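Local atomic coordinates of kelch domain-containing protein (Colletotrichum graminicola M1.001, PDB entry 5C86), a protein that probably oxidises alcohols as a copper-dependent oxidase of the galactose oxidase and glyoxal oxidase family, seen here without its metal. Residues A[368-371]-A[372-375]; A[451-455]-A[456-460]. One frame throughout, in Å; residues are numbered along the deposited sequence.

Both contacts are local turns at the ends of beta strands, and they come in series along the chain, contact 1 closing well before contact 2 opens. Contact 1 carries the chain out of strand 364-369, part of a four-stranded propeller sheet that also holds the N-terminal strand 5-11, and into the loop leading to strand 387-390. Contact 2 lies later, in the Early set domain, where the chain turns between strands 444-448 and 459-466. The centres of contact 1 and contact 2 are about 29 Å apart. Their nearest atoms are about 16 Å apart, so they do not touch, and they share no strand. Each shapes a connection in its own part of the fold, away from the annotated copper-binding residues.

Contact 1: residues A[368-371]-A[372-375]; sequences WSPP and YLFE
P370 and Y372 meet in a local, largely buried contact within a short 3-10 turn, where the chain leaves strand 364-369 of a propeller blade. P370 CB lies over one face of the Y372 ring, 3.9 Å from its centroid and 18° off the ring normal, a CH-pi contact. P370 CG sits 3.6 Å from Y372 CE1, and the two side chains run alongside each other. With chi1 at 53°, Y372 CG stands between its own backbone N and carbonyl carbon, which brings a face of the ring up to P370; its hydroxyl bonds to the carbonyl of A344.

Two backbone bonds close the turn. L373 N donates to P370 O at 3.0 Å, nearly straight at 169°, and F374 N donates to P371 O at 3.0 Å. Neither P370 nor P371 needs an N-H for these bonds, and the restricted phi of P371 suits the 3-10 turn.

The apolar side chains of L373 and F374 then fold back on the strand end. L373 CD1 reaches S369 CB at 3.9 Å, while the F374 ring turns its edge to S369 O, with CE2 3.6 Å away, and CZ touches S369 CB. This is a short 3-10 turn with prolines at its start, following the blade in which strand 5-11 pairs with 364-369, in the seven-bladed beta-propeller of the galactose oxidase family.

Contact 2: residues A[451-455]-A[456-460]; sequences NDYGV and AIPGY
Y453 reaches forward over the turn to A456 and P458. Its CB starts 4.1 Å from A456 O, and at chi1 -76° CG stands beside the backbone N, anti to the carbonyl carbon. Further out CD1 approaches A456 O to 3.5 Å and P458 CG to 4.1 Å, both meeting the ring obliquely; the proline ring and the tyrosine side chain cross at about a right angle. At the tip, OH is hydrogen-bonded to T481 O and A397 N, so a long aromatic residue suits this place: its ring packs on apolar neighbours while its hydroxyl ties the loop to the end of strand 476-481 and to the backbone just after strand 394-396.

The backbone itself curls through consecutive tight turns between strands 444-448 and 459-466 of the Early set domain. D452 opens with an Asx turn, OD1 accepting from G454 N at 2.8 Å on the anti side of the carboxylate. Its backbone O is gripped twice, by V455 N and, in the carbonyl plane, by A456 N at 2.9 Å and 163°. A456 then forms the centre of an inverse gamma turn, closed by a weak bond from I457 N to V455 O at 3.1 Å. Its small side chain fits this buried bend, touching I432 on strand 431-438. I457, although its CB points away, curls CD1 back to 3.3 Å from Y453 O, while its side chain also touches R417 and R430.

Contact 1: residues A[368-371]-A[372-375]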
loop_
_atom_site.group_PDB
_atom_site.type_symbol
_atom_site.label_atom_id
_atom_site.label_comp_id
_atom_site.label_asym_id
_atom_site.label_seq_id
_atom_site.Cartn_x
_atom_site.Cartn_y
_atom_site.Cartn_z
ATOM N N TRP A 368 15.857 0.756 2.311
ATOM C CA TRP A 368 16.267 1.891 3.104
ATOM C C TRP A 368 16.018 1.594 4.598
ATOM O O TRP A 368 14.923 1.186 4.971
ATOM C CB TRP A 368 15.516 3.173 2.756
ATOM C CG TRP A 368 15.897 4.368 3.504
ATOM C CD1 TRP A 368 17.120 5.051 3.484
ATOM C CD2 TRP A 368 15.055 5.136 4.382
ATOM N NE1 TRP A 368 17.094 6.078 4.318
ATOM C CE2 TRP A 368 15.824 6.190 4.885
ATOM C CE3 TRP A 368 13.718 4.973 4.848
ATOM C CZ2 TRP A 368 15.300 7.153 5.743
ATOM C CZ3 TRP A 368 13.220 5.917 5.661
ATOM C CH2 TRP A 368 13.988 6.956 6.192
ATOM N N SER A 369 17.042 1.770 5.392
ATOM C CA SER A 369 16.947 1.624 6.835
ATOM C C SER A 369 16.677 2.983 7.405
ATOM O O SER A 369 17.524 3.932 7.347
ATOM C CB SER A 369 18.252 1.058 7.452
ATOM O OG SER A 369 18.463 -0.257 7.115
ATOM N N PRO A 370 15.490 3.177 8.061
ATOM C CA PRO A 370 15.226 4.454 8.623
ATOM C C PRO A 370 16.069 4.849 9.867
ATOM O O PRO A 370 16.712 3.969 10.457
ATOM C CB PRO A 370 13.684 4.382 9.008
ATOM C CG PRO A 370 13.177 3.276 8.204
ATOM C CD PRO A 370 14.305 2.278 8.127
ATOM N N PRO A 371 16.026 6.110 10.305
ATOM C CA PRO A 371 16.792 6.561 11.514
ATOM C C PRO A 371 16.516 5.710 12.740
ATOM O O PRO A 371 17.416 5.562 13.571
ATOM C CB PRO A 371 16.332 7.977 11.723
ATOM C CG PRO A 371 15.948 8.425 10.358
ATOM C CD PRO A 371 15.337 7.246 9.665
ATOM N N TYR A 372 15.310 5.125 12.911
ATOM C CA TYR A 372 15.040 4.424 14.128
ATOM C C TYR A 372 15.835 3.122 14.210
ATOM O O TYR A 372 15.750 2.434 15.258
ATOM C CB TYR A 372 13.505 4.141 14.298
ATOM C CG TYR A 372 12.767 3.450 13.183
ATOM C CD1 TYR A 372 13.258 2.391 12.436
ATOM C CD2 TYR A 372 11.464 3.828 12.913
ATOM C CE1 TYR A 372 12.569 1.765 11.434
ATOM C CE2 TYR A 372 10.741 3.200 11.871
ATOM C CZ TYR A 372 11.295 2.190 11.133
ATOM O OH TYR A 372 10.573 1.584 10.119
ATOM N N LEU A 373 16.570 2.709 13.193
ATOM C CA LEU A 373 17.429 1.517 13.288
ATOM C C LEU A 373 18.846 1.903 13.667
ATOM O O LEU A 373 19.663 0.976 13.740
ATOM C CB LEU A 373 17.415 0.727 11.976
ATOM C CG LEU A 373 16.038 0.175 11.534
ATOM C CD1 LEU A 373 16.212 -0.674 10.280
ATOM C CD2 LEU A 373 15.402 -0.650 12.628
ATOM N N PHE A 374 19.090 3.148 13.962
ATOM C CA PHE A 374 20.449 3.622 14.320
ATOM C C PHE A 374 20.408 4.267 15.629
ATOM O O PHE A 374 19.384 4.802 16.160
ATOM C CB PHE A 374 20.980 4.576 13.251
ATOM C CG PHE A 374 21.052 3.948 11.918
ATOM C CD1 PHE A 374 22.136 3.104 11.573
ATOM C CD2 PHE A 374 19.991 4.020 10.961
ATOM C CE1 PHE A 374 22.155 2.415 10.398
ATOM C CE2 PHE A 374 20.051 3.380 9.795
ATOM C CZ PHE A 374 21.103 2.554 9.482
ATOM N N GLU A 375 21.599 4.290 16.257
ATOM C CA GLU A 375 21.798 4.988 17.464
ATOM C C GLU A 375 21.777 6.513 17.266
ATOM O O GLU A 375 21.543 6.963 16.150
ATOM C CB GLU A 375 23.129 4.477 18.105
ATOM C CG GLU A 375 23.167 3.041 18.585
ATOM C CD GLU A 375 22.038 2.687 19.612
ATOM O OE1 GLU A 375 21.467 3.622 20.262
ATOM O OE2 GLU A 375 21.637 1.482 19.669
HETATM O O HOH W 1 19.019 7.511 14.724
#

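Contact 2: residues A[451-455]-A[456-460]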
loop_
_atom_site.group_PDB
_atom_site.type_symbol
_atom_site.label_atom_id
_atom_site.label_comp_id
_atom_site.label_asym_id
_atom_site.label_seq_id
_atom_site.Cartn_x
_atom_site.Cartn_y
_atom_site.Cartn_z
ATOM N N ASN A 451 -11.806 -2.783 18.430
ATOM C CA ASN A 451 -13.052 -3.474 18.213
ATOM C C ASN A 451 -13.764 -3.247 16.921
ATOM O O ASN A 451 -14.594 -4.077 16.532
ATOM C CB ASN A 451 -13.971 -3.065 19.357
ATOM C CG ASN A 451 -13.913 -4.022 20.479
ATOM O OD1 ASN A 451 -14.243 -5.215 20.348
ATOM N ND2 ASN A 451 -13.495 -3.491 21.651
ATOM N N ASP A 452 -13.451 -2.216 16.181
ATOM C CA ASP A 452 -14.182 -1.879 14.990
ATOM C C ASP A 452 -13.390 -2.419 13.782
ATOM O O ASP A 452 -12.212 -2.036 13.556
ATOM C CB ASP A 452 -14.267 -0.349 14.886
ATOM C CG ASP A 452 -15.348 0.106 13.929
ATOM O OD1 ASP A 452 -15.450 -0.426 12.823
ATOM O OD2 ASP A 452 -16.133 1.016 14.349
ATOM N N TYR A 453 -14.049 -3.259 12.999
ATOM C CA TYR A 453 -13.443 -3.810 11.803
ATOM C C TYR A 453 -13.201 -2.778 10.732
ATOM O O TYR A 453 -12.464 -3.121 9.792
ATOM C CB TYR A 453 -14.238 -4.980 11.216
ATOM C CG TYR A 453 -14.073 -6.259 11.977
ATOM C CD1 TYR A 453 -12.971 -7.062 11.887
ATOM C CD2 TYR A 453 -15.102 -6.713 12.831
ATOM C CE1 TYR A 453 -12.835 -8.224 12.602
ATOM C CE2 TYR A 453 -14.956 -7.896 13.509
ATOM C CZ TYR A 453 -13.880 -8.659 13.408
ATOM O OH TYR A 453 -13.675 -9.814 14.142
ATOM N N GLY A 454 -13.770 -1.581 10.835
ATOM C CA GLY A 454 -13.445 -0.499 9.934
ATOM C C GLY A 454 -12.114 0.119 10.188
ATOM O O GLY A 454 -11.551 0.761 9.320
ATOM N N VAL A 455 -11.612 -0.104 11.413
ATOM C CA VAL A 455 -10.313 0.291 11.865
ATOM C C VAL A 455 -9.335 -0.873 11.614
ATOM O O VAL A 455 -8.426 -0.758 10.775
ATOM C CB VAL A 455 -10.316 0.701 13.340
ATOM C CG1 VAL A 455 -8.880 0.921 13.861
ATOM C CG2 VAL A 455 -11.164 1.964 13.513
ATOM N N ALA A 456 -9.590 -2.029 12.234
ATOM C CA ALA A 456 -8.801 -3.217 12.077
ATOM C C ALA A 456 -9.416 -4.042 10.986
ATOM O O ALA A 456 -10.141 -5.040 11.179
ATOM C CB ALA A 456 -8.794 -3.973 13.380
ATOM N N ILE A 457 -9.175 -3.599 9.761
ATOM C CA ILE A 457 -9.597 -4.369 8.578
ATOM C C ILE A 457 -9.038 -5.800 8.702
ATOM O O ILE A 457 -7.892 -5.988 9.021
ATOM C CB ILE A 457 -9.084 -3.692 7.289
ATOM C CG1 ILE A 457 -9.629 -2.268 7.072
ATOM C CG2 ILE A 457 -9.352 -4.600 6.110
ATOM C CD1 ILE A 457 -11.142 -2.196 6.861
ATOM N N PRO A 458 -9.865 -6.833 8.468
ATOM C CA PRO A 458 -9.370 -8.185 8.573
ATOM C C PRO A 458 -8.179 -8.491 7.730
ATOM O O PRO A 458 -7.988 -7.884 6.647
ATOM C CB PRO A 458 -10.540 -9.062 8.128
ATOM C CG PRO A 458 -11.673 -8.205 8.176
ATOM C CD PRO A 458 -11.284 -6.751 8.064
ATOM N N GLY A 459 -7.373 -9.406 8.196
ATOM C CA GLY A 459 -6.205 -9.808 7.472
ATOM C C GLY A 459 -4.949 -9.792 8.308
ATOM O O GLY A 459 -4.973 -9.578 9.514
ATOM N N TYR A 460 -3.832 -9.969 7.650
ATOM C CA TYR A 460 -2.549 -10.035 8.273
ATOM C C TYR A 460 -1.962 -8.665 8.585
ATOM O O TYR A 460 -2.073 -7.706 7.799
ATOM C CB TYR A 460 -1.520 -10.815 7.483
ATOM C CG TYR A 460 -1.514 -12.315 7.723
ATOM C CD1 TYR A 460 -2.404 -13.140 7.066
ATOM C CD2 TYR A 460 -0.788 -12.823 8.732
ATOM C CE1 TYR A 460 -2.426 -14.493 7.305
ATOM C CE2 TYR A 460 -0.799 -14.157 9.003
ATOM C CZ TYR A 460 -1.617 -14.971 8.286
ATOM O OH TYR A 460 -1.560 -16.345 8.578
#